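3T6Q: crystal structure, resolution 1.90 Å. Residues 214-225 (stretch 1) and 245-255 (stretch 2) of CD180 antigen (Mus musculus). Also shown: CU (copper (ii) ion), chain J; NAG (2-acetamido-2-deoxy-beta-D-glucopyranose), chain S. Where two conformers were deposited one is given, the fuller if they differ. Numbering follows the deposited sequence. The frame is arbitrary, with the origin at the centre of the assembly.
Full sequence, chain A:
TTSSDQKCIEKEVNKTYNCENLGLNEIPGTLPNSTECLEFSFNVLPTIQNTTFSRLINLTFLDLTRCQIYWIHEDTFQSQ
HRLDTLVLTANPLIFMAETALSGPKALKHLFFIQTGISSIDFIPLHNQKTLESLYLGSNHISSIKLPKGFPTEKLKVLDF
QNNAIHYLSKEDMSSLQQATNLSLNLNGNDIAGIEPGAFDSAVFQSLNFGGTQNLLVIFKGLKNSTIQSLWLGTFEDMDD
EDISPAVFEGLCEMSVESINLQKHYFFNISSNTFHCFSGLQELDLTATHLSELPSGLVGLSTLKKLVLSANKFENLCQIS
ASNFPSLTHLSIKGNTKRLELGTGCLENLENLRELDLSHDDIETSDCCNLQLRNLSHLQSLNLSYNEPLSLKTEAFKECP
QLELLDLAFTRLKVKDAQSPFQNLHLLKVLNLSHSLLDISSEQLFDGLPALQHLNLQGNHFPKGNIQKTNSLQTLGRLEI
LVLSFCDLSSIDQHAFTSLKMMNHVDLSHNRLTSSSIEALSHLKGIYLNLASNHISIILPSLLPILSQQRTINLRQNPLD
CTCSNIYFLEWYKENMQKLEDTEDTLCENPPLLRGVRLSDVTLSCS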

# COMPACT_ATOMS: atom_id res chain seq x y z
N ASN A 214 -4.19 -9.96 20.41
CA ASN A 214 -3.51 -10.47 21.61
C ASN A 214 -3.53 -9.51 22.79
O ASN A 214 -2.54 -8.83 23.07
CB ASN A 214 -2.09 -11.01 21.30
CG ASN A 214 -1.60 -12.02 22.35
OD1 ASN A 214 -1.96 -11.96 23.54
ND2 ASN A 214 -0.75 -12.97 21.91
N LEU A 215 -4.68 -9.48 23.49
CA LEU A 215 -4.88 -8.59 24.60
C LEU A 215 -3.82 -8.80 25.71
O LEU A 215 -3.35 -7.85 26.29
CB LEU A 215 -6.29 -8.77 25.18
CG LEU A 215 -7.46 -8.14 24.42
CD1 LEU A 215 -8.79 -8.47 25.11
CD2 LEU A 215 -7.27 -6.63 24.34
N LEU A 216 -3.44 -10.05 25.95
CA LEU A 216 -2.49 -10.41 27.02
C LEU A 216 -1.19 -9.65 26.80
O LEU A 216 -0.67 -9.02 27.73
CB LEU A 216 -2.23 -11.92 27.02
CG LEU A 216 -1.96 -12.80 28.26
CD1 LEU A 216 -1.17 -14.03 27.81
CD2 LEU A 216 -1.17 -12.06 29.29
N VAL A 217 -0.70 -9.65 25.55
CA VAL A 217 0.52 -8.97 25.13
C VAL A 217 0.46 -7.47 25.38
O VAL A 217 1.44 -6.90 25.85
CB VAL A 217 0.86 -9.24 23.63
CG1 VAL A 217 1.72 -8.13 23.02
CG2 VAL A 217 1.55 -10.58 23.49
N ILE A 218 -0.70 -6.86 25.09
CA ILE A 218 -0.88 -5.43 25.26
C ILE A 218 -0.81 -5.04 26.75
O ILE A 218 -0.09 -4.11 27.13
CB ILE A 218 -2.25 -4.92 24.67
CG1 ILE A 218 -2.38 -5.17 23.16
CG2 ILE A 218 -2.46 -3.44 24.95
CD1 ILE A 218 -1.28 -4.60 22.27
N PHE A 219 -1.63 -5.69 27.58
CA PHE A 219 -1.64 -5.37 29.02
C PHE A 219 -0.25 -5.57 29.64
O PHE A 219 0.23 -4.71 30.37
CB PHE A 219 -2.70 -6.19 29.77
CG PHE A 219 -4.13 -5.77 29.46
CD1 PHE A 219 -4.61 -4.52 29.81
CD2 PHE A 219 -4.99 -6.65 28.79
CE1 PHE A 219 -5.91 -4.13 29.51
CE2 PHE A 219 -6.29 -6.28 28.48
CZ PHE A 219 -6.75 -5.03 28.86
N LYS A 220 0.39 -6.69 29.34
CA LYS A 220 1.75 -6.90 29.84
C LYS A 220 2.75 -5.82 29.35
O LYS A 220 3.52 -5.26 30.14
CB LYS A 220 2.20 -8.32 29.52
CG LYS A 220 3.66 -8.63 29.88
CD LYS A 220 4.01 -10.03 29.37
CE LYS A 220 3.04 -11.06 29.94
NZ LYS A 220 3.52 -12.46 29.68
N GLY A 221 2.69 -5.49 28.06
CA GLY A 221 3.58 -4.51 27.46
C GLY A 221 3.37 -3.10 27.99
O GLY A 221 4.31 -2.33 28.04
N LEU A 222 2.16 -2.78 28.41
CA LEU A 222 1.85 -1.44 28.93
C LEU A 222 2.16 -1.22 30.42
O LEU A 222 1.82 -0.17 31.00
CB LEU A 222 0.36 -1.11 28.71
CG LEU A 222 -0.14 -1.05 27.25
CD1 LEU A 222 -1.58 -0.54 27.20
CD2 LEU A 222 0.72 -0.19 26.35
N LYS A 223 2.77 -2.21 31.04
CA LYS A 223 3.24 -2.07 32.42
C LYS A 223 3.83 -0.69 32.76
O LYS A 223 4.64 -0.14 32.00
CB LYS A 223 4.26 -3.17 32.73
CG LYS A 223 4.74 -3.09 34.19
CD LYS A 223 5.68 -4.24 34.50
CE LYS A 223 6.20 -4.19 35.95
NZ LYS A 223 7.31 -5.15 36.12
N ASN A 224 3.37 -0.12 33.87
CA ASN A 224 3.86 1.15 34.39
C ASN A 224 3.35 2.42 33.70
O ASN A 224 3.72 3.52 34.09
CB ASN A 224 5.41 1.13 34.46
CG ASN A 224 5.94 2.05 35.53
OD1 ASN A 224 6.74 2.97 35.28
ND2 ASN A 224 5.47 1.82 36.74
N SER A 225 2.50 2.28 32.66
CA SER A 225 1.99 3.44 31.94
C SER A 225 0.82 4.09 32.69
O SER A 225 0.21 3.47 33.55
CB SER A 225 1.55 3.05 30.49
OG SER A 225 0.47 2.14 30.55
CU CU J . -5.00 -11.79 38.90
C1 NAG S . 5.89 2.60 37.86
C2 NAG S . 4.68 2.82 38.77
C3 NAG S . 5.13 3.43 40.11
C4 NAG S . 6.33 2.64 40.66
C5 NAG S . 7.44 2.65 39.60
C6 NAG S . 8.79 2.09 40.07
C7 NAG S . 2.57 3.11 37.58
C8 NAG S . 1.60 4.06 36.93
N2 NAG S . 3.66 3.64 38.13
O3 NAG S . 4.04 3.45 41.01
O4 NAG S . 6.74 3.22 41.87
O5 NAG S . 6.93 1.89 38.51
O6 NAG S . 8.58 0.73 40.31
O7 NAG S . 2.37 1.90 37.57
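Stretch 2, residues 245-255: PAVFEGLCEMS

Residues 245-252 form a 3-10 segment that runs alongside helix 215-221 in the same direction, the register advancing from Leu216-Val247 (CA-CA 4.8 Å) through Lys220-Gly250 (4.6 Å) to Asn224-Met254 (5.0 Å). The approach is tight at Gly250, whose CA lies 3.8 Å from Phe219 O; a CB there would point toward the helix and clash with Phe219 C and Lys220 N.

Phe219 (chi1 m, -70°) directs its ring into stretch 2. Phe248 has its CA-CB bond pointing away, yet chi1 m (-56°) brings its ring back, so that Phe219 CE2 and Phe248 CD1 are 3.4 Å apart, the planes inclined at 69°. Val247, with chi1 t, places CG1 3.5 Å from Leu215 CB, and Leu251 (t, p) sets CD1 4.0 Å from Phe219 CE1. Met254 leaves sideways, but its m, t, p rotamer carries SD to the edge of the Phe219 ring and CE to 3.5 Å from Leu222 CB.

Beyond the helix, the type II turn Leu222-Ser225 is held by Ser225 OG (chi1 p) donating to Leu222 O at 2.7 Å. Backbone hydrogen bonds then join the stretches: Asn224 N to Glu253 O, 2.8 Å, and Ser255 N to Ser225 O, 2.9 Å. Extended Lys223 reaches Glu253 in a long salt bridge (NZ-OE2 4.0 Å).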

# COMPACT_ATOMS: atom_id res chain seq x y z
N PRO A 245 -10.27 -14.30 33.16
CA PRO A 245 -9.53 -13.36 34.05
C PRO A 245 -8.05 -13.26 33.69
O PRO A 245 -7.46 -12.19 33.87
CB PRO A 245 -9.72 -13.99 35.44
CG PRO A 245 -11.02 -14.71 35.35
CD PRO A 245 -11.08 -15.25 33.95
N ALA A 246 -7.46 -14.36 33.20
CA ALA A 246 -6.01 -14.38 32.84
C ALA A 246 -5.56 -13.27 31.90
O ALA A 246 -4.45 -12.78 32.01
CB ALA A 246 -5.60 -15.73 32.26
N VAL A 247 -6.41 -12.90 30.93
CA VAL A 247 -6.06 -11.93 29.92
C VAL A 247 -5.64 -10.58 30.53
O VAL A 247 -4.78 -9.88 29.99
CB VAL A 247 -7.27 -11.76 28.94
CG1 VAL A 247 -7.12 -10.53 28.07
CG2 VAL A 247 -7.44 -13.02 28.07
N PHE A 248 -6.24 -10.21 31.65
CA PHE A 248 -6.16 -8.83 32.18
C PHE A 248 -5.11 -8.59 33.28
O PHE A 248 -5.06 -7.50 33.86
CB PHE A 248 -7.53 -8.40 32.69
CG PHE A 248 -8.61 -8.51 31.64
CD1 PHE A 248 -8.58 -7.66 30.51
CD2 PHE A 248 -9.61 -9.45 31.74
CE1 PHE A 248 -9.56 -7.75 29.52
CE2 PHE A 248 -10.59 -9.56 30.74
CZ PHE A 248 -10.57 -8.70 29.64
N GLU A 249 -4.32 -9.62 33.56
CA GLU A 249 -3.32 -9.58 34.67
C GLU A 249 -2.46 -8.31 34.67
O GLU A 249 -2.25 -7.71 35.73
CB GLU A 249 -2.45 -10.86 34.59
CG GLU A 249 -3.21 -12.11 35.03
CD GLU A 249 -3.55 -12.13 36.52
OE1 GLU A 249 -2.72 -12.69 37.31
OE2 GLU A 249 -4.63 -11.62 36.94
N GLY A 250 -1.99 -7.89 33.49
CA GLY A 250 -1.14 -6.68 33.37
C GLY A 250 -1.81 -5.39 33.82
O GLY A 250 -1.15 -4.41 34.20
N LEU A 251 -3.13 -5.35 33.78
CA LEU A 251 -3.81 -4.11 34.20
C LEU A 251 -3.57 -3.71 35.67
O LEU A 251 -3.73 -2.55 36.03
CB LEU A 251 -5.33 -4.26 33.99
CG LEU A 251 -6.25 -3.06 33.91
CD1 LEU A 251 -5.73 -2.04 32.88
CD2 LEU A 251 -7.62 -3.59 33.46
N CYS A 252 -3.21 -4.70 36.50
CA CYS A 252 -2.91 -4.48 37.91
C CYS A 252 -1.62 -3.65 38.10
O CYS A 252 -1.34 -3.17 39.22
CB CYS A 252 -2.78 -5.86 38.64
SG CYS A 252 -4.33 -6.48 39.32
N GLU A 253 -0.81 -3.51 37.03
CA GLU A 253 0.45 -2.76 37.10
C GLU A 253 0.47 -1.51 36.22
O GLU A 253 1.54 -1.11 35.76
CB GLU A 253 1.62 -3.66 36.71
CG GLU A 253 1.69 -4.94 37.54
CD GLU A 253 3.04 -5.63 37.44
OE1 GLU A 253 3.22 -6.52 36.56
OE2 GLU A 253 3.94 -5.27 38.24
N MET A 254 -0.72 -0.93 36.02
CA MET A 254 -0.98 0.16 35.08
C MET A 254 -1.93 1.15 35.71
O MET A 254 -2.70 0.82 36.60
CB MET A 254 -1.65 -0.38 33.81
CG MET A 254 -0.75 -1.21 32.93
SD MET A 254 -1.73 -1.94 31.62
CE MET A 254 -2.37 -0.47 30.78
N SER A 255 -1.87 2.38 35.26
CA SER A 255 -2.89 3.31 35.68
C SER A 255 -3.76 3.60 34.45
O SER A 255 -3.21 4.02 33.43
CB SER A 255 -2.23 4.59 36.18
OG SER A 255 -3.20 5.50 36.68
O HOH W 1 -2.13 -9.22 30.89
O HOH W 2 1.36 -4.62 32.93
O HOH W 3 5.45 -7.72 35.90
O HOH W 4 4.11 -0.84 37.17